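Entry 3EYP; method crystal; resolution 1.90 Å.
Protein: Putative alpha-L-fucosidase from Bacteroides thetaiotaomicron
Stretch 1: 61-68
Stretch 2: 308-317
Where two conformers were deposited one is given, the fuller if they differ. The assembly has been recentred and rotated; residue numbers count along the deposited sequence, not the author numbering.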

ATOM      1  N   GLN A  61      -0.609   5.170  18.517  1.00 41.59           N
ATOM      2  CA  GLN A  61       0.387   6.279  18.719  1.00 42.05           C
ATOM      3  C   GLN A  61       1.600   6.068  17.827  1.00 42.85           C
ATOM      4  O   GLN A  61       2.167   6.996  17.228  1.00 42.54           O
ATOM      5  CB  GLN A  61       0.788   6.372  20.190  1.00 43.11           C
ATOM      6  CG  GLN A  61      -0.325   6.869  21.078  1.00 44.42           C
ATOM      7  CD  GLN A  61      -0.257   6.350  22.512  1.00 49.56           C
ATOM      8  OE1 GLN A  61       0.811   6.011  23.016  1.00 56.65           O
ATOM      9  NE2 GLN A  61      -1.425   6.308  23.187  1.00 54.10           N
ATOM     10  N   THR A  62       1.944   4.804  17.666  1.00 42.45           N
ATOM     11  CA  THR A  62       2.997   4.427  16.704  1.00 41.92           C
ATOM     12  C   THR A  62       2.662   4.946  15.280  1.00 41.51           C
ATOM     13  O   THR A  62       3.484   5.549  14.594  1.00 41.04           O
ATOM     14  CB  THR A  62       3.286   2.909  16.735  1.00 42.15           C
ATOM     15  OG1 THR A  62       3.924   2.587  17.992  1.00 42.44           O
ATOM     16  CG2 THR A  62       4.240   2.457  15.580  1.00 40.13           C
ATOM     17  N   LEU A  63       1.443   4.685  14.877  1.00 40.21           N
ATOM     18  CA  LEU A  63       0.969   5.055  13.557  1.00 40.57           C
ATOM     19  C   LEU A  63       0.863   6.539  13.405  1.00 41.44           C
ATOM     20  O   LEU A  63       1.137   7.064  12.332  1.00 41.66           O
ATOM     21  CB  LEU A  63      -0.376   4.433  13.224  1.00 40.32           C
ATOM     22  CG  LEU A  63      -0.399   2.905  13.250  1.00 41.47           C
ATOM     23  CD1 LEU A  63      -1.680   2.389  12.645  1.00 41.77           C
ATOM     24  CD2 LEU A  63       0.887   2.225  12.601  1.00 38.70           C
ATOM     25  N   LYS A  64       0.416   7.226  14.451  1.00 42.92           N
ATOM     26  CA  LYS A  64       0.322   8.690  14.368  1.00 44.65           C
ATOM     27  C   LYS A  64       1.706   9.265  14.088  1.00 44.20           C
ATOM     28  O   LYS A  64       1.897  10.048  13.161  1.00 44.49           O
ATOM     29  CB  LYS A  64      -0.246   9.305  15.645  1.00 45.07           C
ATOM     30  CG  LYS A  64      -1.665   9.027  15.788  1.00 49.37           C
ATOM     31  CD  LYS A  64      -2.508   9.898  14.876  1.00 54.17           C
ATOM     32  CE  LYS A  64      -3.987   9.688  15.140  1.00 56.38           C
ATOM     33  NZ  LYS A  64      -4.786  10.555  14.234  1.00 59.62           N
ATOM     34  N   ALA A  65       2.674   8.848  14.888  1.00 44.55           N
ATOM     35  CA  ALA A  65       4.028   9.378  14.767  1.00 45.71           C
ATOM     36  C   ALA A  65       4.626   9.014  13.431  1.00 46.52           C
ATOM     37  O   ALA A  65       5.629   9.608  12.989  1.00 47.07           O
ATOM     38  CB  ALA A  65       4.956   8.888  15.867  1.00 46.33           C
ATOM     39  N   ALA A  66       4.052   8.001  12.817  1.00 45.78           N
ATOM     40  CA  ALA A  66       4.636   7.485  11.594  1.00 44.89           C
ATOM     41  C   ALA A  66       3.941   7.952  10.355  1.00 44.60           C
ATOM     42  O   ALA A  66       4.340   7.596   9.266  1.00 43.52           O
ATOM     43  CB  ALA A  66       4.724   6.011  11.614  1.00 44.20           C
ATOM     44  N   GLY A  67       2.931   8.772  10.565  1.00 44.76           N
ATOM     45  CA  GLY A  67       2.080   9.304   9.507  1.00 45.02           C
ATOM     46  C   GLY A  67       1.223   8.306   8.753  1.00 44.22           C
ATOM     47  O   GLY A  67       0.894   8.538   7.587  1.00 45.18           O
ATOM     48  N   ILE A  68       0.881   7.200   9.409  1.00 41.80           N
ATOM     49  CA  ILE A  68       0.100   6.079   8.788  1.00 40.72           C
ATOM     50  C   ILE A  68      -1.396   6.205   9.075  1.00 40.50           C
ATOM     51  O   ILE A  68      -1.794   6.194  10.253  1.00 40.90           O
ATOM     52  CB  ILE A  68       0.638   4.657   9.249  1.00 40.23           C
ATOM     53  CG1 ILE A  68       2.096   4.453   8.794  1.00 39.70           C
ATOM     54  CG2 ILE A  68      -0.265   3.459   8.703  1.00 36.69           C
ATOM     55  CD1 ILE A  68       2.887   3.209   9.449  1.00 38.71           C
ATOM     56  N   ASP A 308      10.817  -0.641  16.349  1.00 39.61           N
ATOM     57  CA  ASP A 308       9.896  -0.655  15.226  1.00 39.14           C
ATOM     58  C   ASP A 308       9.274   0.717  15.104  1.00 39.65           C
ATOM     59  O   ASP A 308       9.152   1.314  14.028  1.00 39.15           O
ATOM     60  CB  ASP A 308       8.755  -1.678  15.471  1.00 39.64           C
ATOM     61  CG  ASP A 308       9.260  -3.104  15.751  1.00 40.74           C
ATOM     62  OD1 ASP A 308      10.300  -3.232  16.402  1.00 46.98           O
ATOM     63  OD2 ASP A 308       8.596  -4.110  15.349  1.00 41.06           O
ATOM     64  N   SER A 309       8.825   1.184  16.251  1.00 38.55           N
ATOM     65  CA  SER A 309       8.166   2.485  16.352  1.00 39.24           C
ATOM     66  C   SER A 309       9.089   3.661  15.968  1.00 40.60           C
ATOM     67  O   SER A 309       8.672   4.642  15.264  1.00 41.38           O
ATOM     68  CB  SER A 309       7.568   2.714  17.743  1.00 39.83           C
ATOM     69  OG  SER A 309       6.463   1.863  18.017  1.00 38.65           O
ATOM     70  N   LEU A 310      10.323   3.546  16.430  1.00 41.23           N
ATOM     71  CA  LEU A 310      11.356   4.585  16.205  1.00 40.90           C
ATOM     72  C   LEU A 310      11.646   4.752  14.712  1.00 41.47           C
ATOM     73  O   LEU A 310      11.646   5.844  14.168  1.00 42.10           O
ATOM     74  CB  LEU A 310      12.666   4.183  16.889  1.00 41.76           C
ATOM     75  CG  LEU A 310      13.831   5.168  16.715  1.00 41.60           C
ATOM     76  CD1 LEU A 310      13.438   6.510  17.290  1.00 43.26           C
ATOM     77  CD2 LEU A 310      15.085   4.578  17.342  1.00 41.39           C
ATOM     78  N   HIS A 311      11.956   3.628  14.080  1.00 41.95           N
ATOM     79  CA  HIS A 311      12.331   3.609  12.681  1.00 42.69           C
ATOM     80  C   HIS A 311      11.253   4.132  11.740  1.00 42.47           C
ATOM     81  O   HIS A 311      11.558   4.817  10.803  1.00 43.38           O
ATOM     82  CB  HIS A 311      12.824   2.212  12.269  1.00 43.64           C
ATOM     83  CG  HIS A 311      14.144   1.852  12.892  1.00 41.61           C
ATOM     84  ND1 HIS A 311      14.890   0.768  12.506  1.00 45.20           N
ATOM     85  CD2 HIS A 311      14.821   2.427  13.919  1.00 45.20           C
ATOM     86  CE1 HIS A 311      15.980   0.696  13.257  1.00 46.74           C
ATOM     87  NE2 HIS A 311      15.955   1.684  14.135  1.00 42.79           N
ATOM     88  N   ALA A 312      10.009   3.720  11.998  1.00 42.49           N
ATOM     89  CA  ALA A 312       8.815   4.255  11.362  1.00 42.64           C
ATOM     90  C   ALA A 312       8.634   5.758  11.582  1.00 42.99           C
ATOM     91  O   ALA A 312       8.273   6.525  10.656  1.00 43.52           O
ATOM     92  CB  ALA A 312       7.538   3.495  11.847  1.00 41.67           C
ATOM     93  N   ALA A 313       8.867   6.187  12.807  1.00 42.84           N
ATOM     94  CA  ALA A 313       8.783   7.646  13.111  1.00 44.22           C
ATOM     95  C   ALA A 313       9.861   8.454  12.343  1.00 44.24           C
ATOM     96  O   ALA A 313       9.596   9.506  11.786  1.00 45.69           O
ATOM     97  CB  ALA A 313       8.859   7.932  14.658  1.00 42.38           C
ATOM     98  N   LEU A 314      11.068   7.928  12.321  1.00 44.42           N
ATOM     99  CA  LEU A 314      12.190   8.582  11.624  1.00 44.55           C
ATOM    100  C   LEU A 314      11.952   8.580  10.100  1.00 44.32           C
ATOM    101  O   LEU A 314      12.256   9.535   9.410  1.00 43.68           O
ATOM    102  CB  LEU A 314      13.524   7.908  11.963  1.00 44.14           C
ATOM    103  CG  LEU A 314      13.960   8.013  13.438  1.00 43.67           C
ATOM    104  CD1 LEU A 314      15.227   7.172  13.765  1.00 43.66           C
ATOM    105  CD2 LEU A 314      14.104   9.490  13.829  1.00 45.92           C
ATOM    106  N   LEU A 315      11.420   7.486   9.567  1.00 43.38           N
ATOM    107  CA  LEU A 315      11.074   7.469   8.132  1.00 42.26           C
ATOM    108  C   LEU A 315      10.122   8.621   7.828  1.00 43.22           C
ATOM    109  O   LEU A 315      10.234   9.297   6.804  1.00 44.61           O
ATOM    110  CB  LEU A 315      10.482   6.123   7.719  1.00 42.43           C
ATOM    111  CG  LEU A 315       9.895   5.953   6.308  1.00 38.94           C
ATOM    112  CD1 LEU A 315      10.923   6.070   5.216  1.00 37.31           C
ATOM    113  CD2 LEU A 315       9.144   4.633   6.269  1.00 36.92           C
ATOM    114  N   LYS A 316       9.188   8.861   8.716  1.00 44.39           N
ATOM    115  CA  LYS A 316       8.141   9.900   8.455  1.00 45.32           C
ATOM    116  C   LYS A 316       8.798  11.290   8.428  1.00 45.63           C
ATOM    117  O   LYS A 316       8.551  12.127   7.537  1.00 44.84           O
ATOM    118  CB  LYS A 316       7.035   9.867   9.515  1.00 47.15           C
ATOM    119  CG  LYS A 316       6.161  11.083   9.557  1.00 48.75           C
ATOM    120  CD  LYS A 316       5.388  11.246   8.259  1.00 53.47           C
ATOM    121  CE  LYS A 316       4.295  12.325   8.341  1.00 54.21           C
ATOM    122  NZ  LYS A 316       3.756  12.494   6.925  1.00 55.35           N
ATOM    123  N   GLN A 317       9.652  11.488   9.415  1.00 45.66           N
ATOM    124  CA  GLN A 317      10.425  12.745   9.505  0.50 46.04           C
ATOM    125  C   GLN A 317      11.276  12.944   8.265  1.00 45.66           C
ATOM    126  O   GLN A 317      11.334  14.032   7.677  1.00 46.37           O
ATOM    127  CB  GLN A 317      11.314  12.810  10.740  0.50 45.47           C
ATOM    128  CG  GLN A 317      11.902  14.208  10.869  0.50 45.22           C
ATOM    129  CD  GLN A 317      13.019  14.325  11.852  0.50 41.59           C
ATOM    130  OE1 GLN A 317      13.068  13.610  12.851  0.50 45.80           O
ATOM    131  NE2 GLN A 317      13.898  15.277  11.608  0.50 35.96           N
TER
HETATM  132  O   HOH W   1       5.945   5.821  15.450  1.00 52.75           O
HETATM  133  O   HOH W   2       6.416   6.027   8.549  1.00 45.12           O

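Two helical segments, some 246 residues apart in sequence, run side by side in nearly the same direction: the angle between their N-to-C directions is 23°, and the axes approach to 8.8 Å. The side chains that meet here are mostly small: threonine, serine and alanine, with K316 the exception. The nearest CA atoms are those of A66 and A313, 4.4 Å apart.

At one end T62 and S309 meet through their hydroxyls. Both side chains adopt chi1 m (-69° in each), which brings T62 OG1 within 2.6 Å of S309 OG, a short hydrogen bond in which either oxygen could donate. Short hydroxyl side chains suit this place, since each reaches the other across a narrow gap. Beside them a water donates to T62 O (2.6 Å from its oxygen) and to S309 O (3.0 Å), joining the two backbones.

Farther along, methyl groups make the contact. A66 CB packs against A312 CB at 3.8 Å, and A65 CB lies 4.2 Å from A313 CB; with no chi angles to adjust, alanine fills the space while letting the backbones stay close. A second water donates to A66 O (2.7 Å) and A312 O (2.9 Å).

Beyond the first helix, G67 is the first residue to leave helical phi/psi, in a Schellman motif, with G67 N bonded to K64 O (3.1 Å) and I68 N to L63 O (2.9 Å). Its phi of 65° favours glycine, and so does its neighbour: an ideal CB would fall 2.7 Å from K316 CE, a clash, whereas G67 CA sits a comfortable 3.9 Å from that atom. K316 points toward the first stretch, with K316 CB 3.5 Å from A66 O. Its t, p, t, t rotamer carries the aliphatic chain past the glycine, leaving NZ to hydrogen-bond elsewhere in the structure.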